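Local coordinates for protein Glp_546_48378_50642 (PDB 2QVW) that cleaves double-stranded RNA in the RNA interference pathway, producing small interfering RNAs of 21 to 23 base pairs, at residues L170-G175 and A216-D221; A343-I348 and M407-V412; V373-L378 and S401-D406. All coordinates share one frame; numbering follows the deposited sequence.

In the fold
Interaction 1 lies in the PAZ domain, where it pairs strands 169-178 and 213-219 of an antiparallel sheet. Interactions 2 and 3 follow it in the sequence, in the first ribonuclease III domain, and their centres lie 56 and 57 Å from that of interaction 1. The latter two are neighbours, with centres 11 Å apart, and interaction 3 is nested within the loop closed by interaction 2. Both use helix 404-417, which meets helix 330-356 in one and the start of helix 375-384 in the other; L378 packs on Y408, E409 and L345 to join them. The contacts thus sample two separate domains, with interactions 2 and 3 holding E409 and D406, which probably bind manganese with E338.

Interaction 1. Residues L170-G175 and A216-D221; sequences LYVVLG and AAVRLD
V172 and V218 form a hydrogen-bonded pair of two antiparallel strands, flanked by the non-hydrogen-bonded pairs Y171-R219 and V173-A217. V172 N donates to V218 O at 3.1 Å, and the return bond from V218 N to V172 O has an acceptor whose position is less certain. Beyond the end of strand 213-219, L220 N continues the ladder to L170 O (3.1 Å). At the other end L174 and G175 both face A216, a classic beta bulge. A216 N reaches G175 O at 2.9 Å, while the bond from L174 N to A216 O rests on a less well-placed oxygen. G175 has a positive phi (144°), a conformation that glycine adopts readily.

The apolar contacts divide between the two faces of the sheet. On the face of V172 and V218 the two valines lie side by side, V172 CG1 being 3.7 Å from V218 CB, and the tip of L174 also reaches the V218 side chain. On the face of Y171 and R219, CB of Y171 is 4.0 Å from CB of A217. At the strand end, L170 CD1 meets L220 CD2 at 3.7 Å, with V261 of helix 260-264 touching both leucines.

R219 uses its hydrocarbon stem. The chain bends at chi2 (125°), which brings R219 CD to 3.4 Å from Y171 CE2, and the ring and guanidinium planes are 47° apart. The backbone bonds therefore set the alignment of these PAZ strands, whereas the side chains add mainly apolar contact, the arginine meeting the tyrosine chiefly through its methylenes.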
loop_
_atom_site.group_PDB
_atom_site.type_symbol
_atom_site.label_atom_id
_atom_site.label_comp_id
_atom_site.label_asym_id
_atom_site.label_seq_id
_atom_site.Cartn_x
_atom_site.Cartn_y
_atom_site.Cartn_z
ATOM N N LEU A 170 -31.880 7.828 23.694
ATOM C CA LEU A 170 -32.623 6.847 22.924
ATOM C C LEU A 170 -32.908 5.596 23.738
ATOM O O LEU A 170 -32.116 5.200 24.597
ATOM C CB LEU A 170 -31.830 6.477 21.674
ATOM C CG LEU A 170 -31.224 7.654 20.900
ATOM C CD1 LEU A 170 -30.317 7.140 19.799
ATOM C CD2 LEU A 170 -32.327 8.520 20.321
ATOM N N TYR A 171 -34.054 4.981 23.462
ATOM C CA TYR A 171 -34.477 3.769 24.154
ATOM C C TYR A 171 -35.236 2.879 23.182
ATOM O O TYR A 171 -35.690 3.330 22.133
ATOM C CB TYR A 171 -35.405 4.095 25.334
ATOM C CG TYR A 171 -34.844 5.015 26.407
ATOM C CD1 TYR A 171 -34.736 6.395 26.197
ATOM C CD2 TYR A 171 -34.480 4.512 27.657
ATOM C CE1 TYR A 171 -34.287 7.252 27.206
ATOM C CE2 TYR A 171 -34.032 5.362 28.674
ATOM C CZ TYR A 171 -33.941 6.729 28.436
ATOM O OH TYR A 171 -33.523 7.571 29.435
ATOM N N VAL A 172 -35.375 1.613 23.549
ATOM C CA VAL A 172 -36.095 0.653 22.725
ATOM C C VAL A 172 -37.297 0.133 23.500
ATOM O O VAL A 172 -37.142 -0.589 24.488
ATOM C CB VAL A 172 -35.200 -0.539 22.337
ATOM C CG1 VAL A 172 -34.426 -1.020 23.540
ATOM C CG2 VAL A 172 -36.057 -1.671 21.784
ATOM N N VAL A 173 -38.493 0.508 23.055
ATOM C CA VAL A 173 -39.721 0.080 23.719
ATOM C C VAL A 173 -39.842 -1.435 23.822
ATOM O O VAL A 173 -39.672 -2.152 22.833
ATOM C CB VAL A 173 -40.967 0.627 22.992
ATOM C CG1 VAL A 173 -42.209 -0.129 23.436
ATOM C CG2 VAL A 173 -41.122 2.105 23.296
ATOM N N LEU A 174 -40.127 -1.916 25.027
ATOM C CA LEU A 174 -40.290 -3.345 25.263
ATOM C C LEU A 174 -41.760 -3.631 25.508
ATOM O O LEU A 174 -42.211 -4.770 25.391
ATOM C CB LEU A 174 -39.479 -3.794 26.480
ATOM C CG LEU A 174 -37.962 -3.680 26.365
ATOM C CD1 LEU A 174 -37.325 -4.155 27.650
ATOM C CD2 LEU A 174 -37.477 -4.514 25.187
ATOM N N GLY A 175 -42.502 -2.585 25.852
ATOM C CA GLY A 175 -43.918 -2.750 26.100
ATOM C C GLY A 175 -44.436 -1.871 27.214
ATOM O O GLY A 175 -43.688 -1.471 28.108
ATOM N N ALA A 216 -41.912 0.496 29.364
ATOM C CA ALA A 216 -40.768 -0.317 29.767
ATOM C C ALA A 216 -39.830 -0.544 28.591
ATOM O O ALA A 216 -40.108 -1.360 27.726
ATOM C CB ALA A 216 -41.259 -1.654 30.307
ATOM N N ALA A 217 -38.716 0.175 28.569
ATOM C CA ALA A 217 -37.744 0.059 27.484
ATOM C C ALA A 217 -36.298 0.051 27.982
ATOM O O ALA A 217 -36.012 0.450 29.115
ATOM C CB ALA A 217 -37.937 1.205 26.502
ATOM N N VAL A 218 -35.384 -0.390 27.119
ATOM C CA VAL A 218 -33.962 -0.449 27.463
ATOM C C VAL A 218 -33.146 0.665 26.808
ATOM O O VAL A 218 -33.143 0.824 25.593
ATOM C CB VAL A 218 -33.354 -1.792 27.048
ATOM C CG1 VAL A 218 -31.959 -1.924 27.627
ATOM C CG2 VAL A 218 -34.235 -2.923 27.521
ATOM N N ARG A 219 -32.446 1.434 27.626
ATOM C CA ARG A 219 -31.631 2.526 27.125
ATOM C C ARG A 219 -30.587 1.956 26.184
ATOM O O ARG A 219 -29.838 1.048 26.548
ATOM C CB ARG A 219 -30.961 3.251 28.292
ATOM C CG ARG A 219 -30.187 4.487 27.912
ATOM C CD ARG A 219 -30.664 5.675 28.712
ATOM N NE ARG A 219 -29.636 6.694 28.851
ATOM C CZ ARG A 219 -28.463 6.481 29.434
ATOM N NH1 ARG A 219 -28.176 5.280 29.927
ATOM N NH2 ARG A 219 -27.581 7.468 29.531
ATOM N N LEU A 220 -30.544 2.497 24.972
ATOM C CA LEU A 220 -29.607 2.052 23.942
ATOM C C LEU A 220 -28.188 1.747 24.431
ATOM O O LEU A 220 -27.562 0.815 23.935
ATOM C CB LEU A 220 -29.550 3.086 22.818
ATOM C CG LEU A 220 -28.977 2.592 21.490
ATOM C CD1 LEU A 220 -29.814 1.432 20.989
ATOM C CD2 LEU A 220 -28.972 3.714 20.471
ATOM N N ASP A 221 -27.677 2.519 25.387
ATOM C CA ASP A 221 -26.329 2.277 25.902
ATOM C C ASP A 221 -26.262 0.880 26.481
ATOM O O ASP A 221 -25.528 0.014 26.011
ATOM C CB ASP A 221 -25.969 3.255 27.021
ATOM C CG ASP A 221 -26.262 4.678 26.664
ATOM O OD1 ASP A 221 -25.878 5.093 25.559
ATOM O OD2 ASP A 221 -26.866 5.388 27.489
#

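Interaction 2. Residues A343-I348 and M407-V412; sequences AVLGFI and MYEEIV
L345 reaches from helix 330-356 to V412 and Y408 of helix 404-417. Its CB lies 4.1 Å from CG1 of V412, close to where the backbones come nearest, the CA atoms of L345 and V412 being 6.8 Å apart. The first torsion sets CG anti to the backbone N (chi1 160°). At the tip, L345 CD2 approaches the edge of the Y408 ring near its plane, 4.0 Å from CE2, and the two side chains cross at about a right angle. CG of E409 is merely nearby, 4.4 Å from L345 CD2. V344, one residue earlier, also faces V412.

The two helix axes pass 9.4 Å apart at 86°, and nothing polar bridges them. Around this crossing, L429 of helix 421-433 also packs on L345, and the hydroxyl of Y408 is hydrogen-bonded to T432 of the same helix. E409 probably binds manganese together with E338 and D406, as expected for the acidic cluster of a ribonuclease III domain, and a bound manganese ion lies about 3 Å from its side chain. The contact is thus buried and apolar, resting on L345 against V412 and the Y408 ring edge, right beside a probable metal ligand.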
loop_
_atom_site.group_PDB
_atom_site.type_symbol
_atom_site.label_atom_id
_atom_site.label_comp_id
_atom_site.label_asym_id
_atom_site.label_seq_id
_atom_site.Cartn_x
_atom_site.Cartn_y
_atom_site.Cartn_z
ATOM N N ALA A 343 12.763 -8.962 -2.322
ATOM C CA ALA A 343 12.960 -9.633 -3.600
ATOM C C ALA A 343 13.132 -8.713 -4.814
ATOM O O ALA A 343 13.997 -8.956 -5.648
ATOM C CB ALA A 343 11.811 -10.592 -3.842
ATOM N N VAL A 344 12.302 -7.677 -4.931
ATOM C CA VAL A 344 12.406 -6.743 -6.051
ATOM C C VAL A 344 13.702 -5.979 -5.907
ATOM O O VAL A 344 14.406 -5.744 -6.879
ATOM C CB VAL A 344 11.258 -5.713 -6.076
ATOM C CG1 VAL A 344 9.933 -6.396 -6.317
ATOM C CG2 VAL A 344 11.211 -4.974 -4.783
ATOM N N LEU A 345 14.003 -5.586 -4.678
ATOM C CA LEU A 345 15.221 -4.863 -4.381
ATOM C C LEU A 345 16.389 -5.738 -4.777
ATOM O O LEU A 345 17.353 -5.272 -5.372
ATOM C CB LEU A 345 15.295 -4.564 -2.888
ATOM C CG LEU A 345 16.685 -4.251 -2.325
ATOM C CD1 LEU A 345 17.336 -3.116 -3.098
ATOM C CD2 LEU A 345 16.558 -3.887 -0.864
ATOM N N GLY A 346 16.295 -7.018 -4.438
ATOM C CA GLY A 346 17.358 -7.947 -4.765
ATOM C C GLY A 346 17.567 -8.076 -6.258
ATOM O O GLY A 346 18.703 -8.071 -6.738
ATOM N N PHE A 347 16.468 -8.194 -6.995
ATOM C CA PHE A 347 16.539 -8.324 -8.446
ATOM C C PHE A 347 17.116 -7.089 -9.129
ATOM O O PHE A 347 17.930 -7.202 -10.045
ATOM C CB PHE A 347 15.160 -8.611 -9.034
ATOM C CG PHE A 347 15.103 -8.441 -10.515
ATOM C CD1 PHE A 347 16.023 -9.080 -11.326
ATOM C CD2 PHE A 347 14.156 -7.610 -11.098
ATOM C CE1 PHE A 347 16.006 -8.890 -12.702
ATOM C CE2 PHE A 347 14.125 -7.413 -12.470
ATOM C CZ PHE A 347 15.051 -8.050 -13.274
ATOM N N ILE A 348 16.677 -5.911 -8.700
ATOM C CA ILE A 348 17.160 -4.664 -9.274
ATOM C C ILE A 348 18.670 -4.640 -9.141
ATOM O O ILE A 348 19.399 -4.502 -10.123
ATOM C CB ILE A 348 16.585 -3.428 -8.524
ATOM C CG1 ILE A 348 15.049 -3.424 -8.588
ATOM C CG2 ILE A 348 17.167 -2.139 -9.117
ATOM C CD1 ILE A 348 14.477 -3.072 -9.940
ATOM N N MET A 407 12.129 -1.693 7.172
ATOM C CA MET A 407 11.351 -0.593 6.635
ATOM C C MET A 407 11.747 -0.273 5.198
ATOM O O MET A 407 10.893 0.021 4.360
ATOM C CB MET A 407 11.505 0.650 7.517
ATOM C CG MET A 407 10.750 0.579 8.849
ATOM S SD MET A 407 10.647 2.175 9.723
ATOM C CE MET A 407 11.493 1.779 11.201
ATOM N N TYR A 408 13.039 -0.344 4.902
ATOM C CA TYR A 408 13.512 -0.050 3.554
ATOM C C TYR A 408 12.867 -0.978 2.538
ATOM O O TYR A 408 12.313 -0.526 1.549
ATOM C CB TYR A 408 15.023 -0.204 3.480
ATOM C CG TYR A 408 15.615 0.344 2.204
ATOM C CD1 TYR A 408 16.014 1.676 2.118
ATOM C CD2 TYR A 408 15.782 -0.471 1.081
ATOM C CE1 TYR A 408 16.568 2.186 0.946
ATOM C CE2 TYR A 408 16.330 0.023 -0.093
ATOM C CZ TYR A 408 16.724 1.352 -0.155
ATOM O OH TYR A 408 17.275 1.851 -1.312
ATOM N N GLU A 409 12.944 -2.280 2.797
ATOM C CA GLU A 409 12.381 -3.293 1.913
ATOM C C GLU A 409 10.865 -3.157 1.817
ATOM O O GLU A 409 10.268 -3.438 0.779
ATOM C CB GLU A 409 12.742 -4.682 2.436
ATOM C CG GLU A 409 14.224 -4.879 2.702
ATOM C CD GLU A 409 14.515 -6.150 3.485
ATOM O OE1 GLU A 409 13.895 -6.354 4.552
ATOM O OE2 GLU A 409 15.371 -6.944 3.039
ATOM N N GLU A 410 10.243 -2.741 2.912
ATOM C CA GLU A 410 8.803 -2.551 2.950
ATOM C C GLU A 410 8.444 -1.432 1.970
ATOM O O GLU A 410 7.577 -1.603 1.120
ATOM C CB GLU A 410 8.389 -2.181 4.370
ATOM C CG GLU A 410 6.904 -2.315 4.689
ATOM C CD GLU A 410 6.058 -1.189 4.131
ATOM O OE1 GLU A 410 6.593 -0.093 3.859
ATOM O OE2 GLU A 410 4.839 -1.394 3.981
ATOM N N ILE A 411 9.119 -0.288 2.087
ATOM C CA ILE A 411 8.876 0.843 1.194
ATOM C C ILE A 411 9.024 0.388 -0.250
ATOM O O ILE A 411 8.198 0.714 -1.101
ATOM C CB ILE A 411 9.883 2.005 1.437
ATOM C CG1 ILE A 411 9.399 2.901 2.574
ATOM C CG2 ILE A 411 10.036 2.846 0.167
ATOM C CD1 ILE A 411 9.256 2.200 3.883
ATOM N N VAL A 412 10.097 -0.354 -0.515
ATOM C CA VAL A 412 10.374 -0.874 -1.843
ATOM C C VAL A 412 9.203 -1.739 -2.276
ATOM O O VAL A 412 8.710 -1.601 -3.386
ATOM C CB VAL A 412 11.679 -1.711 -1.850
ATOM C CG1 VAL A 412 11.938 -2.277 -3.227
ATOM C CG2 VAL A 412 12.847 -0.849 -1.429
#

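Interaction 3. Residues V373-L378 and S401-D406; sequences VRNEAL and SKTWAD. With MN (manganese (II) ion), chain P.
N375 and L378 meet T403 and A405 in a small, largely buried van der Waals contact between the first turn of helix 375-384 and residues T403 and A405, where the chain leads into helix 404-417, within the first ribonuclease III domain. No hydrogen bond links the two segments. The closest backbone approach is between L378 and A405, whose CA atoms are 5.0 Å apart, and there the CB atoms of the same two residues touch at 3.9 Å. Beside them N375, with CG anti to the backbone N (chi1 178°), meets T403 tip to tip. The end of its amide abuts the methyls of T403 and A405, although its exact placement is doubtful; N375 CG is 4.0 Å from T403 CG2, and N375 CG is 3.7 Å from A405 CB.

Ribonuclease III domains are all-helical and gather acidic side chains from different helices into a metal-binding cluster. D406, one residue beyond A405, is probably one of these manganese ligands with E338 and E409, and a manganese ion lies about 4 Å from its side chain. Its carboxylate also turns back to the backbone of its own segment, where D406 OD1 accepts a weak bond from T403 N (3.2 Å). F334 of helix 330-356 packs on the D406 side chain.

A different manganese ion sits at the other segment. It is bound by E376 OE2 at 2.3 Å, whereas E376 OE1 is 3.1 Å away, so the carboxylate engages it mainly through one oxygen. R374, at the N-cap position of helix 375-384, accepts the L378 N-H at its carbonyl oxygen, and its NE lies in a long ion pair with E376 OE1.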
loop_
_atom_site.group_PDB
_atom_site.type_symbol
_atom_site.label_atom_id
_atom_site.label_comp_id
_atom_site.label_asym_id
_atom_site.label_seq_id
_atom_site.Cartn_x
_atom_site.Cartn_y
_atom_site.Cartn_z
ATOM N N VAL A 373 22.585 -4.624 -0.130
ATOM C CA VAL A 373 21.316 -5.125 0.403
ATOM C C VAL A 373 21.425 -5.524 1.876
ATOM O O VAL A 373 20.430 -5.779 2.544
ATOM C CB VAL A 373 20.848 -6.355 -0.389
ATOM C CG1 VAL A 373 19.490 -6.810 0.107
ATOM C CG2 VAL A 373 20.809 -6.031 -1.868
ATOM N N ARG A 374 22.658 -5.582 2.359
ATOM C CA ARG A 374 22.986 -5.938 3.734
ATOM C C ARG A 374 22.161 -5.121 4.723
ATOM O O ARG A 374 21.817 -3.980 4.447
ATOM C CB ARG A 374 24.488 -5.704 3.943
ATOM C CG ARG A 374 25.026 -5.939 5.331
ATOM C CD ARG A 374 26.522 -5.646 5.358
ATOM N NE ARG A 374 26.823 -4.353 4.747
ATOM C CZ ARG A 374 28.021 -3.780 4.759
ATOM N NH1 ARG A 374 29.042 -4.385 5.355
ATOM N NH2 ARG A 374 28.200 -2.603 4.168
ATOM N N ASN A 375 21.838 -5.714 5.866
ATOM C CA ASN A 375 21.052 -5.045 6.902
ATOM C C ASN A 375 21.820 -3.860 7.465
ATOM O O ASN A 375 21.263 -2.779 7.636
ATOM C CB ASN A 375 20.711 -6.039 8.018
ATOM C CG ASN A 375 19.937 -5.411 9.162
ATOM O OD1 ASN A 375 20.519 -4.814 10.070
ATOM N ND2 ASN A 375 18.618 -5.548 9.125
ATOM N N GLU A 376 23.101 -4.051 7.746
ATOM C CA GLU A 376 23.906 -2.967 8.282
ATOM C C GLU A 376 23.849 -1.771 7.348
ATOM O O GLU A 376 23.872 -0.630 7.792
ATOM C CB GLU A 376 25.355 -3.412 8.456
ATOM C CG GLU A 376 25.524 -4.602 9.379
ATOM C CD GLU A 376 25.188 -5.920 8.713
ATOM O OE1 GLU A 376 26.035 -6.433 7.959
ATOM O OE2 GLU A 376 24.079 -6.439 8.938
ATOM N N ALA A 377 23.760 -2.041 6.053
ATOM C CA ALA A 377 23.717 -0.986 5.061
ATOM C C ALA A 377 22.362 -0.293 5.026
ATOM O O ALA A 377 22.279 0.919 5.217
ATOM C CB ALA A 377 24.063 -1.555 3.685
ATOM N N LEU A 378 21.301 -1.066 4.790
ATOM C CA LEU A 378 19.956 -0.515 4.710
ATOM C C LEU A 378 19.565 0.199 5.980
ATOM O O LEU A 378 18.862 1.204 5.941
ATOM C CB LEU A 378 18.939 -1.611 4.419
ATOM C CG LEU A 378 19.034 -2.348 3.077
ATOM C CD1 LEU A 378 17.763 -3.174 2.898
ATOM C CD2 LEU A 378 19.185 -1.371 1.919
ATOM N N SER A 401 12.244 -9.211 16.750
ATOM C CA SER A 401 13.300 -9.230 15.744
ATOM C C SER A 401 13.046 -8.098 14.756
ATOM O O SER A 401 13.499 -8.140 13.613
ATOM C CB SER A 401 13.304 -10.544 14.985
ATOM O OG SER A 401 12.300 -10.502 13.982
ATOM N N LYS A 402 12.301 -7.096 15.216
ATOM C CA LYS A 402 11.958 -5.929 14.413
ATOM C C LYS A 402 13.252 -5.185 14.101
ATOM O O LYS A 402 14.137 -5.079 14.951
ATOM C CB LYS A 402 10.987 -5.024 15.189
ATOM C CG LYS A 402 10.072 -4.147 14.315
ATOM C CD LYS A 402 8.937 -4.935 13.642
ATOM C CE LYS A 402 8.929 -4.680 12.135
ATOM N NZ LYS A 402 7.598 -4.956 11.504
ATOM N N THR A 403 13.343 -4.658 12.884
ATOM C CA THR A 403 14.542 -3.966 12.420
ATOM C C THR A 403 14.244 -2.757 11.551
ATOM O O THR A 403 13.271 -2.739 10.817
ATOM C CB THR A 403 15.404 -4.934 11.595
ATOM O OG1 THR A 403 15.988 -5.908 12.469
ATOM C CG2 THR A 403 16.481 -4.187 10.823
ATOM N N TRP A 404 15.097 -1.748 11.623
ATOM C CA TRP A 404 14.892 -0.571 10.803
ATOM C C TRP A 404 14.963 -1.034 9.374
ATOM O O TRP A 404 14.044 -0.827 8.578
ATOM C CB TRP A 404 16.013 0.452 10.992
ATOM C CG TRP A 404 16.064 1.156 12.309
ATOM C CD1 TRP A 404 17.169 1.709 12.884
ATOM C CD2 TRP A 404 14.979 1.403 13.208
ATOM N NE1 TRP A 404 16.843 2.289 14.079
ATOM C CE2 TRP A 404 15.503 2.127 14.298
ATOM C CE3 TRP A 404 13.611 1.111 13.186
ATOM C CZ2 TRP A 404 14.704 2.531 15.382
ATOM C CZ3 TRP A 404 12.815 1.519 14.260
ATOM C CH2 TRP A 404 13.363 2.231 15.333
ATOM N N ALA A 405 16.074 -1.691 9.064
ATOM C CA ALA A 405 16.314 -2.131 7.703
ATOM C C ALA A 405 15.070 -2.653 7.013
ATOM O O ALA A 405 14.875 -2.410 5.825
ATOM C CB ALA A 405 17.399 -3.172 7.672
ATOM N N ASP A 406 14.230 -3.360 7.765
ATOM C CA ASP A 406 12.998 -3.935 7.238
ATOM C C ASP A 406 12.162 -2.871 6.559
ATOM O O ASP A 406 11.548 -3.114 5.515
ATOM C CB ASP A 406 12.164 -4.547 8.362
ATOM C CG ASP A 406 12.944 -5.511 9.214
ATOM O OD1 ASP A 406 12.336 -6.057 10.162
ATOM O OD2 ASP A 406 14.150 -5.717 8.937
HETATM MN MN MN P . 23.510 -8.133 7.418
#